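PDB 5FLW: Exo-beta-1,3-galactanase from Bifidobacterium bifidum, which probably hydrolyses beta-1,3-galactan chains from the non-reducing end to release galactose, as a family 43 glycoside hydrolase. Local coordinates for residues H100-I111 / T128-I139. Residues are numbered along the deposited sequence; the frame is centred on the assembly and turned at random.
Sequences HAETPDYGYAHI and TITWRGYLSRDI
H100 lays one face of its imidazole against the backbone of R137, whose CA stands 3.5 Å from the ring centroid and only 10° off the normal. With CG anti to the backbone N (chi1 168°), the ring's NE2 reaches OE1 of E102 at 2.7 Å, while ND1 meets a water that also bonds OD1 of D138, whose carboxylate is also held by R83 and S190 N; the E102 and water partners, both in the ring plane, fix its rotation. Packing is equally tight at I111, where CG1 lies 3.2 Å from S136 OG and CB meets I129 CG1. Buried E102 takes the backbone N-H groups of T103, Y108 and A109 on OE2, tying together the two ends of the loop 103-109, whereas its OE1 forms a long salt bridge with NE of R137. The segments lie at one end of the second blade of the five-bladed beta-propeller typical of family 43 and in the link to the third: I111 and I129 form an antiparallel hydrogen-bonded pair, and S136 OG bonds S153. Partly exposed but well packed, H110 is sandwiched between the Y108 ring and T130 CG2, the methyl 3.5 Å from its centroid, and Y108 OH shares a 2.8 Å hydrogen bond with T128 OG1. The looser side is at exposed Y106: the extended R137 chain passes A109 CB, which lies over one guanidinium face, toward its rim, and NH2 meets Y106 O at 2.8 Å, almost straight (171°).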
loop_
_atom_site.group_PDB
_atom_site.type_symbol
_atom_site.label_atom_id
_atom_site.label_comp_id
_atom_site.label_asym_id
_atom_site.label_seq_id
_atom_site.Cartn_x
_atom_site.Cartn_y
_atom_site.Cartn_z
ATOM N N HIS A 100 7.256 2.469 6.419
ATOM C CA HIS A 100 6.946 2.521 7.843
ATOM C C HIS A 100 8.183 2.005 8.587
ATOM O O HIS A 100 8.476 0.800 8.547
ATOM C CB HIS A 100 5.675 1.716 8.143
ATOM C CG HIS A 100 5.422 1.461 9.615
ATOM N ND1 HIS A 100 4.537 0.487 10.049
ATOM C CD2 HIS A 100 5.916 2.047 10.742
ATOM C CE1 HIS A 100 4.513 0.478 11.373
ATOM N NE2 HIS A 100 5.338 1.411 11.820
ATOM N N ALA A 101 8.939 2.923 9.218
ATOM C CA ALA A 101 10.093 2.542 10.016
ATOM C C ALA A 101 9.617 2.281 11.445
ATOM O O ALA A 101 8.954 3.136 12.052
ATOM C CB ALA A 101 11.168 3.640 9.992
ATOM N N GLU A 102 9.957 1.106 11.974
ATOM C CA GLU A 102 9.372 0.640 13.220
ATOM C C GLU A 102 10.450 -0.082 14.024
ATOM O O GLU A 102 11.502 -0.430 13.488
ATOM C CB GLU A 102 8.163 -0.285 12.947
ATOM C CG GLU A 102 7.266 -0.519 14.159
ATOM C CD GLU A 102 6.918 0.781 14.854
ATOM O OE1 GLU A 102 5.951 1.487 14.426
ATOM O OE2 GLU A 102 7.629 1.101 15.817
ATOM N N THR A 103 10.185 -0.287 15.319
ATOM C CA THR A 103 11.052 -1.076 16.190
ATOM C C THR A 103 10.268 -2.289 16.698
ATOM O O THR A 103 9.031 -2.287 16.655
ATOM C CB THR A 103 11.556 -0.233 17.387
ATOM O OG1 THR A 103 10.448 0.346 18.089
ATOM C CG2 THR A 103 12.492 0.903 16.935
ATOM N N PRO A 104 10.950 -3.350 17.172
ATOM C CA PRO A 104 10.209 -4.539 17.651
ATOM C C PRO A 104 9.242 -4.250 18.793
ATOM O O PRO A 104 8.227 -4.952 18.926
ATOM C CB PRO A 104 11.326 -5.506 18.069
ATOM C CG PRO A 104 12.484 -5.106 17.187
ATOM C CD PRO A 104 12.405 -3.609 17.129
ATOM N N ASP A 105 9.525 -3.236 19.620
ATOM C CA ASP A 105 8.600 -2.839 20.682
ATOM C C ASP A 105 7.426 -2.023 20.151
ATOM O O ASP A 105 6.482 -1.748 20.912
ATOM C CB ASP A 105 9.341 -2.000 21.725
ATOM C CG ASP A 105 9.771 -0.635 21.165
ATOM O OD1 ASP A 105 8.988 0.348 21.207
ATOM O OD2 ASP A 105 10.888 -0.550 20.621
ATOM N N TYR A 106 7.466 -1.630 18.873
ATOM C CA TYR A 106 6.352 -0.971 18.203
ATOM C C TYR A 106 6.043 0.443 18.676
ATOM O O TYR A 106 4.975 0.978 18.347
ATOM C CB TYR A 106 5.102 -1.845 18.205
ATOM C CG TYR A 106 4.979 -2.548 16.903
ATOM C CD1 TYR A 106 5.682 -3.718 16.630
ATOM C CD2 TYR A 106 4.172 -1.988 15.902
ATOM C CE1 TYR A 106 5.551 -4.322 15.397
ATOM C CE2 TYR A 106 4.049 -2.554 14.682
ATOM C CZ TYR A 106 4.731 -3.717 14.420
ATOM O OH TYR A 106 4.564 -4.283 13.173
ATOM N N GLY A 107 6.980 1.091 19.352
ATOM C CA GLY A 107 6.835 2.446 19.829
ATOM C C GLY A 107 7.398 3.524 18.939
ATOM O O GLY A 107 7.229 4.705 19.263
ATOM N N TYR A 108 8.061 3.182 17.830
ATOM C CA TYR A 108 8.751 4.214 17.050
ATOM C C TYR A 108 7.835 4.943 16.071
ATOM O O TYR A 108 7.801 6.186 16.041
ATOM C CB TYR A 108 9.944 3.621 16.328
ATOM C CG TYR A 108 10.874 4.631 15.661
ATOM C CD1 TYR A 108 11.501 5.644 16.409
ATOM C CD2 TYR A 108 11.190 4.530 14.288
ATOM C CE1 TYR A 108 12.408 6.542 15.801
ATOM C CE2 TYR A 108 12.092 5.423 13.671
ATOM C CZ TYR A 108 12.691 6.426 14.443
ATOM O OH TYR A 108 13.590 7.326 13.889
ATOM N N ALA A 109 7.161 4.184 15.204
ATOM C CA ALA A 109 6.064 4.691 14.389
ATOM C C ALA A 109 6.470 5.939 13.577
ATOM O O ALA A 109 5.885 7.024 13.706
ATOM C CB ALA A 109 4.830 4.925 15.263
ATOM N N HIS A 110 7.466 5.768 12.702
ATOM C CA HIS A 110 7.920 6.846 11.826
ATOM C C HIS A 110 7.708 6.483 10.353
ATOM O O HIS A 110 7.457 5.325 9.995
ATOM C CB HIS A 110 9.423 7.108 11.997
ATOM C CG HIS A 110 9.776 8.025 13.131
ATOM N ND1 HIS A 110 9.360 7.804 14.426
ATOM C CD2 HIS A 110 10.566 9.126 13.170
ATOM C CE1 HIS A 110 9.863 8.744 15.212
ATOM N NE2 HIS A 110 10.580 9.569 14.471
ATOM N N ILE A 111 7.859 7.503 9.494
ATOM C CA ILE A 111 8.003 7.329 8.049
ATOM C C ILE A 111 9.487 7.467 7.722
ATOM O O ILE A 111 10.120 8.455 8.116
ATOM C CB ILE A 111 7.207 8.405 7.276
ATOM C CG1 ILE A 111 5.701 8.343 7.610
ATOM C CG2 ILE A 111 7.449 8.284 5.762
ATOM C CD1 ILE A 111 4.872 9.575 7.219
ATOM N N THR A 128 14.140 9.911 8.791
ATOM C CA THR A 128 12.866 9.465 9.340
ATOM C C THR A 128 12.129 10.719 9.793
ATOM O O THR A 128 12.757 11.687 10.242
ATOM C CB THR A 128 12.951 8.419 10.466
ATOM O OG1 THR A 128 13.491 9.034 11.638
ATOM C CG2 THR A 128 13.795 7.237 10.057
ATOM N N ILE A 129 10.799 10.734 9.583
ATOM C CA ILE A 129 9.991 11.911 9.856
ATOM C C ILE A 129 8.676 11.501 10.506
ATOM O O ILE A 129 8.205 10.367 10.365
ATOM C CB ILE A 129 9.706 12.734 8.563
ATOM C CG1 ILE A 129 8.645 12.064 7.662
ATOM C CG2 ILE A 129 11.047 13.044 7.796
ATOM C CD1 ILE A 129 8.329 12.857 6.361
ATOM N N THR A 130 8.078 12.465 11.210
ATOM C CA THR A 130 6.696 12.392 11.682
ATOM C C THR A 130 6.070 13.754 11.415
ATOM O O THR A 130 6.779 14.739 11.221
ATOM C CB THR A 130 6.567 12.099 13.206
ATOM O OG1 THR A 130 6.862 13.286 13.950
ATOM C CG2 THR A 130 7.498 11.008 13.659
ATOM N N TRP A 131 4.731 13.806 11.405
ATOM C CA TRP A 131 4.016 15.081 11.483
ATOM C C TRP A 131 3.775 15.384 12.962
ATOM O O TRP A 131 3.082 14.625 13.644
ATOM C CB TRP A 131 2.691 15.007 10.721
ATOM C CG TRP A 131 1.899 16.287 10.748
ATOM C CD1 TRP A 131 0.783 16.553 11.499
ATOM C CD2 TRP A 131 2.148 17.476 9.973
ATOM N NE1 TRP A 131 0.321 17.832 11.236
ATOM C CE2 TRP A 131 1.140 18.414 10.297
ATOM C CE3 TRP A 131 3.112 17.827 9.035
ATOM C CZ2 TRP A 131 1.086 19.688 9.716
ATOM C CZ3 TRP A 131 3.060 19.096 8.462
ATOM C CH2 TRP A 131 2.063 20.012 8.812
ATOM N N ARG A 132 4.385 16.463 13.475
ATOM C CA ARG A 132 4.114 16.967 14.826
ATOM C C ARG A 132 4.495 15.994 15.952
ATOM O O ARG A 132 4.052 16.175 17.102
ATOM C CB ARG A 132 2.664 17.429 14.969
ATOM C CG ARG A 132 2.396 18.645 14.130
ATOM C CD ARG A 132 0.964 19.107 14.229
ATOM N NE ARG A 132 0.592 19.549 15.568
ATOM C CZ ARG A 132 0.763 20.785 16.033
ATOM N NH1 ARG A 132 1.342 21.724 15.271
ATOM N NH2 ARG A 132 0.371 21.097 17.267
ATOM N N GLY A 133 5.304 14.973 15.653
ATOM C CA GLY A 133 5.581 13.917 16.601
ATOM C C GLY A 133 4.548 12.803 16.646
ATOM O O GLY A 133 4.717 11.865 17.438
ATOM N N TYR A 134 3.496 12.865 15.819
ATOM C CA TYR A 134 2.418 11.882 15.878
ATOM C C TYR A 134 2.878 10.516 15.373
ATOM O O TYR A 134 3.761 10.406 14.511
ATOM C CB TYR A 134 1.218 12.326 15.023
ATOM C CG TYR A 134 0.595 13.651 15.430
ATOM C CD1 TYR A 134 0.754 14.148 16.705
ATOM C CD2 TYR A 134 -0.192 14.378 14.540
ATOM C CE1 TYR A 134 0.178 15.371 17.090
ATOM C CE2 TYR A 134 -0.758 15.566 14.904
ATOM C CZ TYR A 134 -0.583 16.059 16.180
ATOM O OH TYR A 134 -1.149 17.263 16.522
ATOM N N LEU A 135 2.213 9.468 15.877
ATOM C CA LEU A 135 2.440 8.113 15.392
ATOM C C LEU A 135 2.114 7.993 13.913
ATOM O O LEU A 135 1.071 8.460 13.453
ATOM C CB LEU A 135 1.510 7.153 16.125
ATOM C CG LEU A 135 1.642 7.045 17.638
ATOM C CD1 LEU A 135 0.438 6.300 18.261
ATOM C CD2 LEU A 135 2.996 6.386 18.009
ATOM N N SER A 136 2.989 7.320 13.168
ATOM C CA SER A 136 2.712 6.888 11.798
ATOM C C SER A 136 3.067 5.404 11.680
ATOM O O SER A 136 4.212 5.012 11.951
ATOM C CB SER A 136 3.522 7.711 10.790
ATOM O OG SER A 136 3.256 7.281 9.461
ATOM N N ARG A 137 2.087 4.572 11.330
ATOM C CA ARG A 137 2.342 3.146 11.111
ATOM C C ARG A 137 2.034 2.766 9.660
ATOM O O ARG A 137 2.792 3.164 8.775
ATOM C CB ARG A 137 1.679 2.311 12.200
ATOM C CG ARG A 137 2.345 2.589 13.564
ATOM C CD ARG A 137 1.984 1.525 14.561
ATOM N NE ARG A 137 2.609 1.679 15.873
ATOM C CZ ARG A 137 2.037 2.360 16.848
ATOM N NH1 ARG A 137 0.867 2.958 16.592
ATOM N NH2 ARG A 137 2.594 2.442 18.061
ATOM N N ASP A 138 0.929 2.070 9.365
ATOM C CA ASP A 138 0.659 1.724 7.962
ATOM C C ASP A 138 0.585 2.981 7.104
ATOM O O ASP A 138 0.039 4.008 7.527
ATOM C CB ASP A 138 -0.686 1.023 7.820
ATOM C CG ASP A 138 -0.649 -0.426 8.252
ATOM O OD1 ASP A 138 0.405 -0.927 8.746
ATOM O OD2 ASP A 138 -1.723 -1.048 8.135
ATOM N N ILE A 139 1.153 2.902 5.897
ATOM C CA ILE A 139 1.148 4.011 4.959
ATOM C C ILE A 139 0.672 3.536 3.586
ATOM O O ILE A 139 0.764 2.352 3.239
ATOM C CB ILE A 139 2.521 4.716 4.807
ATOM C CG1 ILE A 139 3.578 3.700 4.355
ATOM C CG2 ILE A 139 2.928 5.466 6.098
ATOM C CD1 ILE A 139 4.799 4.348 3.727
HETATM O O HOH W 1 3.057 -1.010 8.399
HETATM O O HOH W 2 5.849 8.823 15.931
HETATM O O HOH W 3 4.803 5.128 8.842
#